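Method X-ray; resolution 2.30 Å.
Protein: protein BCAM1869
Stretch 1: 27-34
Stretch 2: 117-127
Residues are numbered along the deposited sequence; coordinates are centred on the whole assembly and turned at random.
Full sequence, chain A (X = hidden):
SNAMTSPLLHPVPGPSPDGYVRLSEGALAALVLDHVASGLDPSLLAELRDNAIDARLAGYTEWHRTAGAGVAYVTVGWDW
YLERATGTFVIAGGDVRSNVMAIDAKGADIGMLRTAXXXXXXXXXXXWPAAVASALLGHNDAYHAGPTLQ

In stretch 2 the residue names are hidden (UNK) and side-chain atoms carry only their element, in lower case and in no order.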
# COMPACT_ATOMS: atom_id res chain seq x y z
N ALA A 27 3.39 3.23 24.61
CA ALA A 27 4.16 2.36 23.72
C ALA A 27 4.03 2.81 22.24
O ALA A 27 4.97 2.65 21.46
CB ALA A 27 3.67 0.93 23.86
N LEU A 28 2.86 3.37 21.89
CA LEU A 28 2.47 3.87 20.58
C LEU A 28 3.13 5.22 20.32
O LEU A 28 3.56 5.49 19.19
CB LEU A 28 0.93 3.97 20.52
CG LEU A 28 0.19 3.57 19.24
CD1 LEU A 28 0.85 2.42 18.49
CD2 LEU A 28 -1.23 3.26 19.53
N ALA A 29 3.26 6.06 21.37
CA ALA A 29 3.95 7.35 21.29
C ALA A 29 5.48 7.14 21.10
O ALA A 29 6.15 8.08 20.68
CB ALA A 29 3.68 8.19 22.54
N ALA A 30 6.03 5.93 21.38
CA ALA A 30 7.46 5.64 21.15
C ALA A 30 7.66 4.65 19.99
O ALA A 30 8.78 4.21 19.76
CB ALA A 30 8.09 5.10 22.43
N LEU A 31 6.58 4.31 19.26
CA LEU A 31 6.64 3.39 18.12
C LEU A 31 7.67 3.84 17.06
O LEU A 31 7.65 4.97 16.59
CB LEU A 31 5.27 3.21 17.46
CG LEU A 31 5.18 2.04 16.47
CD1 LEU A 31 5.43 0.72 17.16
CD2 LEU A 31 3.86 2.01 15.78
N VAL A 32 8.57 2.93 16.72
CA VAL A 32 9.66 3.13 15.77
C VAL A 32 9.20 2.65 14.38
O VAL A 32 9.28 1.47 14.09
CB VAL A 32 10.93 2.36 16.29
CG1 VAL A 32 12.07 2.37 15.27
CG2 VAL A 32 11.40 2.90 17.65
N LEU A 33 8.68 3.54 13.55
CA LEU A 33 8.27 3.14 12.20
C LEU A 33 9.24 3.65 11.15
O LEU A 33 9.79 4.74 11.29
CB LEU A 33 6.87 3.64 11.86
CG LEU A 33 5.74 3.02 12.60
CD1 LEU A 33 4.53 3.88 12.49
CD2 LEU A 33 5.46 1.60 12.15
N ASP A 34 9.46 2.82 10.12
CA ASP A 34 10.32 3.09 8.99
C ASP A 34 9.50 3.10 7.73
O ASP A 34 8.54 2.32 7.63
CB ASP A 34 11.41 2.02 8.87
CG ASP A 34 12.27 1.88 10.11
OD1 ASP A 34 12.71 2.92 10.65
OD2 ASP A 34 12.53 0.72 10.52
N UNK A 117 -5.98 7.64 15.38
CA UNK A 117 -5.66 8.96 15.87
C UNK A 117 -4.32 8.97 16.56
O UNK A 117 -3.52 9.88 16.30
c UNK A 117 -6.74 9.42 16.83
N UNK A 118 -4.05 7.96 17.42
CA UNK A 118 -2.77 7.84 18.11
C UNK A 118 -1.67 7.55 17.11
O UNK A 118 -0.58 8.09 17.26
c UNK A 118 -2.83 6.74 19.17
N UNK A 119 -1.95 6.76 16.06
CA UNK A 119 -0.93 6.49 15.04
C UNK A 119 -0.65 7.70 14.18
O UNK A 119 0.54 7.97 13.95
c UNK A 119 -1.26 5.29 14.16
c UNK A 119 -1.04 3.91 14.82
c UNK A 119 0.44 3.54 14.88
c UNK A 119 -1.76 2.82 14.03
N UNK A 120 -1.71 8.46 13.76
CA UNK A 120 -1.54 9.68 12.93
C UNK A 120 -0.66 10.70 13.68
O UNK A 120 0.21 11.32 13.06
c UNK A 120 -2.89 10.30 12.51
N UNK A 121 -0.83 10.80 15.02
CA UNK A 121 -0.03 11.65 15.93
C UNK A 121 1.43 11.15 16.00
O UNK A 121 2.36 11.96 15.83
c UNK A 121 -0.65 11.69 17.34
N UNK A 122 1.65 9.83 16.16
CA UNK A 122 3.03 9.33 16.15
C UNK A 122 3.69 9.61 14.78
O UNK A 122 4.86 10.01 14.72
c UNK A 122 7.87 7.98 17.90
c UNK A 122 5.46 8.08 17.38
c UNK A 122 4.52 7.25 16.50
c UNK A 122 3.10 7.82 16.48
n UNK A 122 7.93 9.30 18.04
n UNK A 122 8.97 7.25 18.06
n UNK A 122 6.72 7.39 17.60
N UNK A 123 2.92 9.44 13.69
CA UNK A 123 3.45 9.66 12.34
C UNK A 123 3.92 11.09 12.15
O UNK A 123 4.97 11.28 11.55
c UNK A 123 0.84 7.49 10.42
c UNK A 123 2.08 7.76 11.25
c UNK A 123 3.26 6.88 10.87
c UNK A 123 2.44 9.26 11.24
N UNK A 124 3.20 12.08 12.70
CA UNK A 124 3.57 13.50 12.60
C UNK A 124 4.87 13.80 13.36
O UNK A 124 5.67 14.62 12.90
c UNK A 124 2.45 14.39 13.13
N UNK A 125 5.09 13.11 14.49
CA UNK A 125 6.31 13.21 15.30
C UNK A 125 7.47 12.54 14.56
O UNK A 125 8.61 12.89 14.79
c UNK A 125 6.10 12.56 16.67
N UNK A 126 7.18 11.59 13.64
CA UNK A 126 8.23 10.92 12.85
C UNK A 126 8.52 11.68 11.56
O UNK A 126 9.35 11.23 10.77
c UNK A 126 9.36 8.37 14.39
c UNK A 126 7.93 8.51 13.80
c UNK A 126 7.89 9.44 12.56
c UNK A 126 7.37 7.15 13.47
N UNK A 127 7.85 12.85 11.34
CA UNK A 127 8.02 13.69 10.15
C UNK A 127 7.81 12.83 8.90
O UNK A 127 8.62 12.85 7.96
o UNK A 127 10.68 15.88 8.72
c UNK A 127 9.39 14.43 10.14
c UNK A 127 9.53 15.56 9.10
o UNK A 127 8.48 16.14 8.70
O HOH W 1 5.91 10.56 19.62

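Position 117 carries a single side-chain carbon, too far from stretch 1 to touch it; one carbon and nothing further is alanine, Ala117. Position 118 again has one carbon, but here the CA-to-CB bond points toward stretch 1, and CB lies 3.8 Å from Leu28 CD2. It is Ala118, and its CB is the atom Leu28 CD2 rests against.

At position 119 there are four carbons, forked at the second. The CA-to-CB bond runs sideways, yet the end of the side chain comes nearer, and one terminal carbon of 119 meets two residues of stretch 1, Leu28 CD1 at 3.8 Å and Leu31 CD2 at 3.9 Å. The pattern is leucine, since isoleucine and valine branch at the first carbon; the residue is Leu119, and the atom making both contacts is CD2.

Positions 120 and 121 each hold one carbon and are out of reach of stretch 1. They are Ala120 and Ala121, the latter touching a crystal neighbour instead.

Position 122 is unmistakable: three carbons in a row, a nitrogen, then a carbon bearing two more nitrogens. The CA-to-CB bond points toward stretch 1, where Leu31 O faces the nitrogen-bearing group, and the chain nitrogen of 122 lies 2.8 Å from Leu31 O. This group is a guanidinium, and the residue is Arg122. Arg122 NE donates to Leu31 O across that 2.8 Å, and Arg122 NH2 adds a weak hydrogen bond to the same Leu31 O at 3.0 Å, this acceptor lying at the edge of the guanidinium near its plane. Ala29 O and Ala30 CA lie over one face. Ala29 O is only 3.2 Å from Arg122 NE, but the angle is too poor for a hydrogen bond; a water links the two residues instead, donating to Ala29 O at 2.7 Å and accepting a weak bond from Arg122 NH1 at 2.9 Å.

Position 123 has four carbons forked at the second, with one terminal carbon 3.6 Å from Leu33 CD1. It is Leu123, and the atom making this contact is CD2. Positions 124 and 125, with one carbon each, make no contact with stretch 1 and are Ala124 and Ala125.

The side chain at 126 is another four-carbon fork. One terminal carbon of 126 packs 3.9 Å from Leu33 CB and lies 3.8 Å from Leu31 O. The residue is Leu126, and this carbon is CD1. Position 127 has two carbons, the second carrying two oxygens: a carboxylate one carbon beyond CB, hence Asp127. It does not reach stretch 1. Its positive phi, with two bonds back into the last turn of the helix, makes a Schellman motif.

The contact buries 442 Å² and joins segments far apart in sequence. Leu28, Leu31 and Leu33 pack against Ala118, Leu119, Leu123 and Leu126, while Arg122 satisfies a main-chain carbonyl of the loop. Because both hydrogen bonds end on Leu31 O, the arginine holds the backbone by its path rather than by any side chain there.

Stretch 2 (117-127) AALAARLAALD
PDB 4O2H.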